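Local coordinates for protein PrgZ (Enterococcus faecalis, PDB 4FAJ) that acts as a membrane-anchored extracellular receptor that binds a peptide pheromone and, as its family membership suggests, probably serves peptide import, at residues A481-N486 with K497-L502; V364-K369 with I477-N482; F321-Q326 with M489-Y494; A372-N377 with K509-L514. One frame throughout, in Å; residues are numbered along the deposited sequence. Where two conformers were deposited one is given.

Contact 1 of 4, residues A481-N486 with K497-L502; sequences ANFETN and KNYDEL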
# COMPACT_ATOMS: atom_id res chain seq x y z
N ALA A 481 -0.11 11.30 -6.03
CA ALA A 481 -0.40 12.10 -4.82
C ALA A 481 0.68 11.97 -3.73
O ALA A 481 0.88 12.90 -2.95
CB ALA A 481 -1.77 11.71 -4.23
N ASN A 482 1.41 10.85 -3.71
CA ASN A 482 2.45 10.64 -2.70
C ASN A 482 3.66 11.55 -2.82
O ASN A 482 4.46 11.63 -1.89
CB ASN A 482 2.93 9.19 -2.72
CG ASN A 482 1.83 8.21 -2.38
OD1 ASN A 482 0.86 8.55 -1.71
ND2 ASN A 482 1.96 7.00 -2.88
N PHE A 483 3.83 12.19 -3.97
CA PHE A 483 4.95 13.10 -4.17
C PHE A 483 4.55 14.57 -4.11
O PHE A 483 5.38 15.44 -4.37
CB PHE A 483 5.68 12.71 -5.46
CG PHE A 483 6.12 11.27 -5.44
CD1 PHE A 483 7.19 10.88 -4.64
CD2 PHE A 483 5.38 10.30 -6.10
CE1 PHE A 483 7.56 9.54 -4.56
CE2 PHE A 483 5.75 8.96 -6.02
CZ PHE A 483 6.83 8.58 -5.25
N GLU A 484 3.29 14.83 -3.75
CA GLU A 484 2.85 16.19 -3.49
C GLU A 484 3.57 16.74 -2.26
O GLU A 484 3.85 15.99 -1.31
CB GLU A 484 1.34 16.21 -3.30
CG GLU A 484 0.82 17.34 -2.45
CD GLU A 484 -0.57 17.07 -1.94
OE1 GLU A 484 -0.72 16.80 -0.72
OE2 GLU A 484 -1.51 17.09 -2.77
N THR A 485 3.86 18.03 -2.28
CA THR A 485 4.72 18.67 -1.30
C THR A 485 4.56 18.21 0.15
O THR A 485 5.50 17.68 0.72
CB THR A 485 4.64 20.21 -1.40
OG1 THR A 485 5.33 20.62 -2.58
CG2 THR A 485 5.28 20.88 -0.18
N ASN A 486 3.42 18.40 0.78
CA ASN A 486 3.44 17.93 2.19
C ASN A 486 2.61 16.67 2.44
O ASN A 486 2.03 16.50 3.50
CB ASN A 486 3.17 19.08 3.17
CG ASN A 486 4.36 20.04 3.33
OD1 ASN A 486 5.51 19.62 3.54
ND2 ASN A 486 4.09 21.33 3.22
N LYS A 497 6.25 22.75 -6.95
CA LYS A 497 4.92 23.37 -6.88
C LYS A 497 4.14 23.23 -8.18
O LYS A 497 2.91 23.23 -8.19
CB LYS A 497 5.04 24.84 -6.52
CG LYS A 497 5.76 25.10 -5.22
CD LYS A 497 5.00 24.52 -4.06
CE LYS A 497 5.63 24.92 -2.75
NZ LYS A 497 4.58 25.26 -1.77
N ASN A 498 4.87 23.12 -9.28
CA ASN A 498 4.21 22.91 -10.57
C ASN A 498 3.68 21.48 -10.70
O ASN A 498 2.59 21.28 -11.26
CB ASN A 498 5.18 23.28 -11.68
CG ASN A 498 5.81 24.63 -11.42
OD1 ASN A 498 5.10 25.61 -11.17
ND2 ASN A 498 7.12 24.66 -11.39
N TYR A 499 4.41 20.50 -10.13
CA TYR A 499 3.92 19.13 -9.99
C TYR A 499 2.63 19.10 -9.16
O TYR A 499 1.65 18.51 -9.57
CB TYR A 499 4.99 18.22 -9.36
CG TYR A 499 4.59 16.79 -9.09
CD1 TYR A 499 4.86 15.79 -10.03
CD2 TYR A 499 3.99 16.42 -7.89
CE1 TYR A 499 4.52 14.46 -9.78
CE2 TYR A 499 3.64 15.09 -7.64
CZ TYR A 499 3.91 14.12 -8.59
OH TYR A 499 3.58 12.81 -8.37
N ASP A 500 2.65 19.78 -8.00
CA ASP A 500 1.50 19.85 -7.11
C ASP A 500 0.23 20.31 -7.86
O ASP A 500 -0.86 19.75 -7.67
CB ASP A 500 1.77 20.81 -5.94
CG ASP A 500 2.85 20.32 -4.98
OD1 ASP A 500 3.22 19.12 -4.99
OD2 ASP A 500 3.35 21.16 -4.19
N GLU A 501 0.40 21.32 -8.72
CA GLU A 501 -0.72 21.93 -9.44
C GLU A 501 -1.26 21.02 -10.54
O GLU A 501 -2.47 20.91 -10.69
CB GLU A 501 -0.32 23.32 -9.97
CG GLU A 501 -1.32 24.00 -10.91
CD GLU A 501 -2.68 24.29 -10.30
OE1 GLU A 501 -2.83 24.25 -9.06
OE2 GLU A 501 -3.61 24.57 -11.09
N LEU A 502 -0.37 20.36 -11.29
CA LEU A 502 -0.79 19.36 -12.31
C LEU A 502 -1.69 18.27 -11.74
O LEU A 502 -2.66 17.85 -12.38
CB LEU A 502 0.43 18.71 -12.98
CG LEU A 502 1.21 19.61 -13.94
CD1 LEU A 502 2.59 19.02 -14.26
CD2 LEU A 502 0.39 19.93 -15.23
O HOH W 1 5.85 18.18 -5.27
O HOH W 2 -1.69 19.07 -5.20
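The 3-10 segment 481-483 delivers the chain to the flank of helix 497-502. Phe483 meets the helix through its CB, which lies 3.6 Å from Tyr499 OH, the hydroxyl also sitting at the edge of the Phe483 ring near its plane. Tyr499 reaches segment 481-486 with its CG anti to the backbone N (chi1 177°), and its hydroxyl is anchored by a hydrogen bond to Leu480 O. At Glu484 the main chain comes close, CA to Asp500 OD1 3.3 Å, whereas the two carboxylates stand apart with perpendicular planes; a water links Glu484 OE2 to Asp500 O instead. Thr485 then grips Asp500 twice. Its N donates to Asp500 OD1 over 3.0 Å, from above the carboxylate plane, and its OG1 donates to the syn lone pair of Asp500 OD2 over 2.6 Å, while Ser495 OG hydrogen-bonds to that same threonine hydroxyl. Threonine suits this place by offering a backbone and a side-chain donor together. With both oxygens of its buried carboxylate accepting hydrogen bonds, Asp500 is probably anionic, although nearby Glu484 would weigh somewhat against the charge.

Contact 2 of 4, residues V364-K369 with I477-N482; sequences VGVVPK and ISFLAN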
# COMPACT_ATOMS: atom_id res chain seq x y z
N VAL A 364 8.78 1.19 -15.92
CA VAL A 364 8.91 2.14 -17.04
C VAL A 364 8.65 3.57 -16.58
O VAL A 364 8.84 4.52 -17.34
CB VAL A 364 7.94 1.81 -18.19
CG1 VAL A 364 8.31 0.47 -18.84
CG2 VAL A 364 6.48 1.83 -17.71
N GLY A 365 8.19 3.73 -15.36
CA GLY A 365 7.90 5.04 -14.79
C GLY A 365 7.52 4.85 -13.34
O GLY A 365 7.68 3.75 -12.78
N VAL A 366 7.00 5.90 -12.72
CA VAL A 366 6.51 5.81 -11.34
C VAL A 366 5.28 4.89 -11.29
O VAL A 366 5.16 4.05 -10.39
CB VAL A 366 6.17 7.21 -10.79
CG1 VAL A 366 5.42 7.15 -9.48
CG2 VAL A 366 7.47 8.06 -10.65
N VAL A 367 4.37 5.07 -12.25
CA VAL A 367 3.10 4.35 -12.27
C VAL A 367 3.32 3.00 -12.94
O VAL A 367 3.99 2.93 -13.97
CB VAL A 367 2.01 5.13 -13.04
CG1 VAL A 367 0.73 4.32 -13.12
CG2 VAL A 367 1.74 6.47 -12.37
N PRO A 368 2.80 1.92 -12.32
CA PRO A 368 2.94 0.58 -12.90
C PRO A 368 2.02 0.30 -14.09
O PRO A 368 1.03 0.98 -14.29
CB PRO A 368 2.59 -0.34 -11.75
CG PRO A 368 1.68 0.46 -10.86
CD PRO A 368 2.12 1.88 -11.00
N LYS A 369 2.38 -0.72 -14.88
CA LYS A 369 1.57 -1.15 -16.02
C LYS A 369 0.37 -1.97 -15.58
O LYS A 369 0.36 -2.54 -14.48
CB LYS A 369 2.43 -1.97 -17.00
CG LYS A 369 3.52 -1.17 -17.67
CD LYS A 369 4.65 -2.04 -18.22
CE LYS A 369 4.57 -2.26 -19.70
NZ LYS A 369 5.89 -2.80 -20.20
N ILE A 477 -3.45 8.73 -9.86
CA ILE A 477 -3.32 9.64 -8.72
C ILE A 477 -3.04 8.89 -7.39
O ILE A 477 -2.47 9.47 -6.49
CB ILE A 477 -4.56 10.57 -8.57
CG1 ILE A 477 -4.30 11.79 -7.67
CG2 ILE A 477 -5.75 9.82 -7.99
CD1 ILE A 477 -3.08 12.62 -8.00
N SER A 478 -3.39 7.61 -7.28
CA SER A 478 -3.04 6.85 -6.06
C SER A 478 -1.51 6.90 -5.84
O SER A 478 -1.05 7.11 -4.71
CB SER A 478 -3.55 5.41 -6.11
OG SER A 478 -3.19 4.70 -4.93
N PHE A 479 -0.74 6.77 -6.92
CA PHE A 479 0.71 6.92 -6.84
C PHE A 479 1.20 8.37 -6.78
O PHE A 479 2.04 8.72 -5.93
CB PHE A 479 1.38 6.27 -8.05
CG PHE A 479 1.55 4.79 -7.91
CD1 PHE A 479 0.51 3.94 -8.19
CD2 PHE A 479 2.77 4.26 -7.49
CE1 PHE A 479 0.65 2.57 -8.05
CE2 PHE A 479 2.92 2.87 -7.36
CZ PHE A 479 1.86 2.05 -7.63
N LEU A 480 0.70 9.20 -7.69
CA LEU A 480 1.26 10.53 -7.91
C LEU A 480 1.00 11.49 -6.73
O LEU A 480 1.84 12.35 -6.43
CB LEU A 480 0.79 11.11 -9.26
CG LEU A 480 1.13 10.27 -10.51
CD1 LEU A 480 0.46 10.82 -11.80
CD2 LEU A 480 2.66 10.15 -10.72
N ALA A 481 -0.11 11.30 -6.03
CA ALA A 481 -0.40 12.10 -4.82
C ALA A 481 0.68 11.97 -3.73
O ALA A 481 0.88 12.90 -2.95
CB ALA A 481 -1.77 11.71 -4.23
N ASN A 482 1.41 10.85 -3.71
CA ASN A 482 2.45 10.64 -2.70
C ASN A 482 3.66 11.55 -2.82
O ASN A 482 4.46 11.63 -1.89
CB ASN A 482 2.93 9.19 -2.72
CG ASN A 482 1.83 8.21 -2.38
OD1 ASN A 482 0.86 8.55 -1.71
ND2 ASN A 482 1.96 7.00 -2.88
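Pro368 and Phe479 reach toward each other tip to tip, and the proline lies over one face of the phenyl ring. The closest carbon is Pro368 CD, 3.6 Å from the centroid of the Phe479 ring and 24° off its normal, a CH-pi contact displaced toward the CE1 and CZ rim; Pro368 CG follows it, 3.6 Å from Phe479 CZ. Proline is apt here because its compact, conformationally restricted ring presents CH groups to the aromatic face, those on CD being polarised by the neighbouring nitrogen. Phe479 holds its CG beside the backbone N (chi1 -82°), and its CB is directed toward the loop 364-369. Beside this pair Val367 and Leu480 cross at about a right angle, with Val367 CG2 4.1 Å from Leu480 CD2. The same leucine methyl also meets Val366 CG1 at 4.3 Å, so one branch of Leu480 rests against two valines. Valine suits these places because its short branches pack against the leucine methyl with little side-chain freedom to lose. No hydrogen bond joins the segments; the loop's polar backbone is served elsewhere, Val366 O by Thr319 OG1 and Val367 N by Glu518. The buried cluster thus brings helix 477-480 against strand 311-324, whose Thr319 and Phe321 touch Phe479, and against helix 510-524, whose Leu514 packs on Leu480, while Trp469 of strand 464-470 makes a T-shaped stack with Phe479.

Contact 3 of 4, residues F321-Q326 with M489-Y494; sequences FLEMNQ and MNHGGY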
# COMPACT_ATOMS: atom_id res chain seq x y z
N PHE A 321 10.57 1.50 -5.11
CA PHE A 321 11.38 2.69 -5.37
C PHE A 321 12.68 2.68 -4.56
O PHE A 321 12.78 1.97 -3.55
CB PHE A 321 10.65 3.96 -4.92
CG PHE A 321 9.31 4.18 -5.55
CD1 PHE A 321 9.20 4.66 -6.85
CD2 PHE A 321 8.15 4.01 -4.81
CE1 PHE A 321 7.96 4.90 -7.42
CE2 PHE A 321 6.89 4.25 -5.38
CZ PHE A 321 6.80 4.69 -6.68
N LEU A 322 13.65 3.49 -5.00
CA LEU A 322 14.62 4.10 -4.10
C LEU A 322 14.09 5.49 -3.79
O LEU A 322 14.08 6.38 -4.66
CB LEU A 322 16.02 4.21 -4.73
CG LEU A 322 16.89 2.97 -4.74
CD1 LEU A 322 18.25 3.29 -5.33
CD2 LEU A 322 17.07 2.40 -3.36
N GLU A 323 13.59 5.66 -2.57
CA GLU A 323 13.24 6.98 -2.09
C GLU A 323 14.51 7.66 -1.62
O GLU A 323 15.42 7.01 -1.12
CB GLU A 323 12.21 6.91 -0.96
CG GLU A 323 10.85 6.47 -1.42
CD GLU A 323 9.76 6.75 -0.40
OE1 GLU A 323 9.35 7.93 -0.29
OE2 GLU A 323 9.31 5.80 0.27
N MET A 324 14.56 8.98 -1.79
CA MET A 324 15.78 9.75 -1.57
C MET A 324 15.47 10.95 -0.69
O MET A 324 14.58 11.75 -1.01
CB MET A 324 16.33 10.23 -2.91
CG MET A 324 16.96 9.14 -3.75
SD MET A 324 17.32 9.65 -5.46
CE MET A 324 15.70 10.04 -6.06
N ASN A 325 16.21 11.09 0.41
CA ASN A 325 16.06 12.22 1.32
C ASN A 325 16.59 13.52 0.71
O ASN A 325 17.80 13.74 0.63
CB ASN A 325 16.77 11.93 2.65
CG ASN A 325 16.46 12.97 3.73
OD1 ASN A 325 16.18 14.14 3.43
ND2 ASN A 325 16.54 12.54 4.99
N GLN A 326 15.66 14.37 0.30
CA GLN A 326 15.96 15.63 -0.40
C GLN A 326 15.56 16.85 0.44
O GLN A 326 15.25 17.91 -0.11
CB GLN A 326 15.22 15.66 -1.75
CG GLN A 326 15.59 14.51 -2.71
CD GLN A 326 14.47 14.17 -3.69
OE1 GLN A 326 14.21 14.92 -4.65
NE2 GLN A 326 13.80 13.04 -3.46
N MET A 489 3.01 10.50 2.76
CA MET A 489 3.74 9.43 2.08
C MET A 489 4.98 9.91 1.32
O MET A 489 5.72 9.10 0.76
CB MET A 489 2.80 8.67 1.13
CG MET A 489 1.60 8.03 1.83
SD MET A 489 2.10 6.80 3.05
CE MET A 489 2.07 7.79 4.55
N ASN A 490 5.22 11.22 1.31
CA ASN A 490 6.38 11.82 0.65
C ASN A 490 7.59 11.75 1.58
O ASN A 490 8.00 12.75 2.15
CB ASN A 490 6.07 13.27 0.25
CG ASN A 490 7.07 13.85 -0.75
OD1 ASN A 490 8.16 13.32 -0.94
ND2 ASN A 490 6.69 14.96 -1.39
N HIS A 491 8.14 10.55 1.74
CA HIS A 491 9.18 10.29 2.75
C HIS A 491 10.48 11.06 2.48
O HIS A 491 11.18 11.46 3.40
CB HIS A 491 9.45 8.78 2.85
CG HIS A 491 8.22 7.97 3.14
ND1 HIS A 491 7.86 6.87 2.39
CD2 HIS A 491 7.26 8.13 4.08
CE1 HIS A 491 6.73 6.38 2.88
NE2 HIS A 491 6.35 7.12 3.90
N GLY A 492 10.78 11.25 1.19
CA GLY A 492 11.97 11.97 0.77
C GLY A 492 11.91 13.49 0.83
O GLY A 492 12.93 14.16 0.73
N GLY A 493 10.71 14.05 0.99
CA GLY A 493 10.55 15.50 1.02
C GLY A 493 10.75 16.19 -0.32
O GLY A 493 11.18 17.34 -0.37
N TYR A 494 10.45 15.49 -1.41
CA TYR A 494 10.44 16.12 -2.73
C TYR A 494 9.37 17.22 -2.79
O TYR A 494 8.27 17.03 -2.30
CB TYR A 494 10.18 15.07 -3.81
CG TYR A 494 9.89 15.61 -5.19
CD1 TYR A 494 10.92 15.99 -6.04
CD2 TYR A 494 8.58 15.72 -5.65
CE1 TYR A 494 10.65 16.47 -7.32
CE2 TYR A 494 8.30 16.22 -6.94
CZ TYR A 494 9.35 16.58 -7.76
OH TYR A 494 9.10 17.06 -9.03
O HOH W 3 9.62 10.72 -1.45
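A type I beta turn from Asn490 to Gly493 abuts the end of strand 311-324 and the residues that follow it. The turn fastens to the main chain at Gln326 N, which donates to Gly492 O over 2.8 Å at 167°, in the plane of that carbonyl. Glycine fits position 492 because its CA lies only 3.2 Å from Met324 O, on the side where a side chain would point at the strand; at Gly493 the positive phi is easy for glycine. Met324 O is also taken by Gln326 NE2 at 2.9 Å, while Gly526 O accepts a second bond from the same NE2, so the Gln326 amide is held with its OE1 at the edge of the Tyr494 ring. Tyr494 OH in turn is hydrogen-bonded to Asp524 OD2.

The second anchor is a His-carboxylate pair. His491 ND1 donates to the syn lone pair of Glu323 OE2 over 2.8 Å, almost straight at 177° and in the ring plane, although the carboxylate is turned 46° from that plane. Over the centre of one imidazole face lies Met489 O, 3.4 Å above the plane. A water donates to Glu323 OE1 and Asn490 OD1 and accepts from Gly492 N. Met489, just before the turn, packs on an apolar side chain of the bound peptide. Because Glu323 OE2 accepts from His491 ND1 and also bonds with Ser467 OG, the buried carboxylate is probably ionised and would stabilise the proton on ND1; the bond also helps to fix the rotation of the imidazole.

Contact 4 of 4, residues A372-N377 with K509-L514; sequences AFNPVN and KRWQEL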
# COMPACT_ATOMS: atom_id res chain seq x y z
N ALA A 372 -4.13 1.22 -14.79
CA ALA A 372 -5.08 2.27 -15.17
C ALA A 372 -5.10 2.45 -16.68
O ALA A 372 -4.05 2.61 -17.30
CB ALA A 372 -4.71 3.56 -14.50
N PHE A 373 -6.30 2.45 -17.25
CA PHE A 373 -6.49 2.60 -18.69
C PHE A 373 -7.38 3.80 -19.00
O PHE A 373 -8.35 4.08 -18.28
CB PHE A 373 -7.09 1.33 -19.29
CG PHE A 373 -6.25 0.10 -19.09
CD1 PHE A 373 -5.28 -0.26 -20.02
CD2 PHE A 373 -6.41 -0.70 -17.96
CE1 PHE A 373 -4.49 -1.39 -19.83
CE2 PHE A 373 -5.63 -1.83 -17.76
CZ PHE A 373 -4.66 -2.17 -18.71
N ASN A 374 -7.05 4.51 -20.07
CA ASN A 374 -7.78 5.71 -20.46
C ASN A 374 -9.20 5.31 -20.88
O ASN A 374 -9.38 4.41 -21.69
CB ASN A 374 -7.05 6.36 -21.64
CG ASN A 374 -7.53 7.77 -21.94
OD1 ASN A 374 -8.70 8.10 -21.81
ND2 ASN A 374 -6.59 8.61 -22.36
N PRO A 375 -10.23 5.97 -20.30
CA PRO A 375 -11.60 5.68 -20.71
C PRO A 375 -11.86 5.91 -22.20
O PRO A 375 -12.55 5.11 -22.84
CB PRO A 375 -12.43 6.67 -19.88
CG PRO A 375 -11.62 6.91 -18.70
CD PRO A 375 -10.19 6.93 -19.19
N VAL A 376 -11.29 6.98 -22.75
CA VAL A 376 -11.54 7.33 -24.15
C VAL A 376 -10.89 6.34 -25.12
O VAL A 376 -11.58 5.80 -25.98
CB VAL A 376 -11.10 8.80 -24.45
CG1 VAL A 376 -11.36 9.15 -25.90
CG2 VAL A 376 -11.83 9.77 -23.53
N ASN A 377 -9.58 6.09 -24.99
CA ASN A 377 -8.86 5.27 -25.98
C ASN A 377 -8.34 3.91 -25.46
O ASN A 377 -7.71 3.17 -26.20
CB ASN A 377 -7.72 6.08 -26.62
CG ASN A 377 -6.63 6.48 -25.63
OD1 ASN A 377 -6.38 5.78 -24.65
ND2 ASN A 377 -5.99 7.61 -25.87
N LYS A 509 -8.60 17.04 -20.08
CA LYS A 509 -7.20 16.70 -20.29
C LYS A 509 -6.51 16.12 -19.04
O LYS A 509 -5.29 16.00 -19.05
CB LYS A 509 -6.43 17.95 -20.72
CG LYS A 509 -6.92 18.59 -22.01
CD LYS A 509 -6.71 17.66 -23.21
CE LYS A 509 -6.08 18.41 -24.39
NZ LYS A 509 -6.82 19.66 -24.72
N ARG A 510 -7.27 15.74 -18.02
CA ARG A 510 -6.70 15.29 -16.74
C ARG A 510 -5.62 14.22 -16.95
O ARG A 510 -4.53 14.34 -16.39
CB ARG A 510 -7.80 14.76 -15.82
CG ARG A 510 -7.28 14.16 -14.51
CD ARG A 510 -8.40 13.78 -13.58
NE ARG A 510 -7.88 13.18 -12.36
CZ ARG A 510 -7.65 11.88 -12.18
NH1 ARG A 510 -7.89 10.99 -13.15
NH2 ARG A 510 -7.17 11.47 -11.02
N TRP A 511 -5.94 13.21 -17.76
CA TRP A 511 -5.03 12.10 -18.06
C TRP A 511 -3.69 12.60 -18.56
O TRP A 511 -2.63 12.15 -18.12
CB TRP A 511 -5.66 11.22 -19.14
CG TRP A 511 -5.11 9.83 -19.26
CD1 TRP A 511 -4.29 9.35 -20.25
CD2 TRP A 511 -5.41 8.72 -18.42
NE1 TRP A 511 -4.04 8.01 -20.06
CE2 TRP A 511 -4.72 7.60 -18.95
CE3 TRP A 511 -6.18 8.55 -17.26
CZ2 TRP A 511 -4.78 6.34 -18.35
CZ3 TRP A 511 -6.24 7.30 -16.68
CH2 TRP A 511 -5.55 6.21 -17.23
N GLN A 512 -3.75 13.56 -19.47
CA GLN A 512 -2.56 14.10 -20.08
C GLN A 512 -1.78 14.93 -19.06
O GLN A 512 -0.55 14.92 -19.06
CB GLN A 512 -2.92 14.95 -21.31
CG GLN A 512 -3.39 14.14 -22.54
CD GLN A 512 -4.76 13.47 -22.36
OE1 GLN A 512 -5.62 13.96 -21.62
NE2 GLN A 512 -4.95 12.32 -23.03
N GLU A 513 -2.50 15.64 -18.19
CA GLU A 513 -1.85 16.49 -17.20
C GLU A 513 -1.16 15.67 -16.13
O GLU A 513 -0.06 16.02 -15.70
CB GLU A 513 -2.84 17.47 -16.57
CG GLU A 513 -3.42 18.46 -17.58
CD GLU A 513 -2.36 19.31 -18.25
OE1 GLU A 513 -1.77 20.17 -17.56
OE2 GLU A 513 -2.12 19.12 -19.46
N LEU A 514 -1.78 14.57 -15.70
CA LEU A 514 -1.14 13.65 -14.76
C LEU A 514 0.10 13.00 -15.37
O LEU A 514 1.07 12.78 -14.66
CB LEU A 514 -2.11 12.56 -14.29
CG LEU A 514 -3.30 13.01 -13.44
CD1 LEU A 514 -4.10 11.78 -12.97
CD2 LEU A 514 -2.87 13.87 -12.26
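The loop 372-377, with no regular structure, passes the first turn of helix 510-524 so that the nearest CA atoms, those of Asn374 and Trp511, are 7.4 Å apart. Trp511 fills that distance. Its CG is anti to the backbone N (chi1 -161°), and the indole extends from the helix with one face against Asn374. Over the six-membered ring sits Asn374 CA, 3.9 Å from the ring centroid and 19° off its normal, a CH-pi contact. The amide continues over the five-membered ring, ND2 3.2 Å from Trp511 CD1, its plane tilted 42° to the indole rather than stacked flat. Trp511 NE1 and Asn374 ND2 are both donors and make no hydrogen bond. At the far edge Ala372 CB touches Trp511 CH2 at 3.9 Å, alanine being small enough to let the ring rim come up to the backbone, and Phe373 C lies 3.5 Å from the same CH2. The CB of Phe373 leads away from the helix, and its side chain lies about 5 Å from a bound zinc ion. Phe381, paired through its backbone with Ala372, adds an edge-to-face stack on Trp511. The amide's rotation is set by an Asx turn, in which Val376 N donates to Asn374 OD1 over 3.0 Å. Asparagine therefore serves both neighbours: its oxygen closes the turn, and its NH2 end rests on the electron-rich indole, where its partial positive charge is probably welcome.

In the fold
Contacts 1 to 3 form a continuous body. Contacts 1 and 2 share Ala481 and Asn482, and are joined further by Phe483 CE2 on Val366 CG1 at 3.9 Å. Contact 1 meets contact 3 where Asn490 ND2 probably hydrogen-bonds to Glu484 O at 3.0 Å. Phe321 touches contact 2 through its CZ, 4.1 Å from Phe479 CD2. Contact 4 joins from the helix side, Leu514 O lying 3.5 Å from Leu480 CD1, but stays about 11 Å from contact 3 at the nearest atoms. The bound peptide is reached at the contact 3 end, by Met489, whereas a bound zinc ion lies about 5 Å from the side chain of Phe373 in contact 4, and that of Pro368 in contact 2 is about 11 Å from a bound zinc.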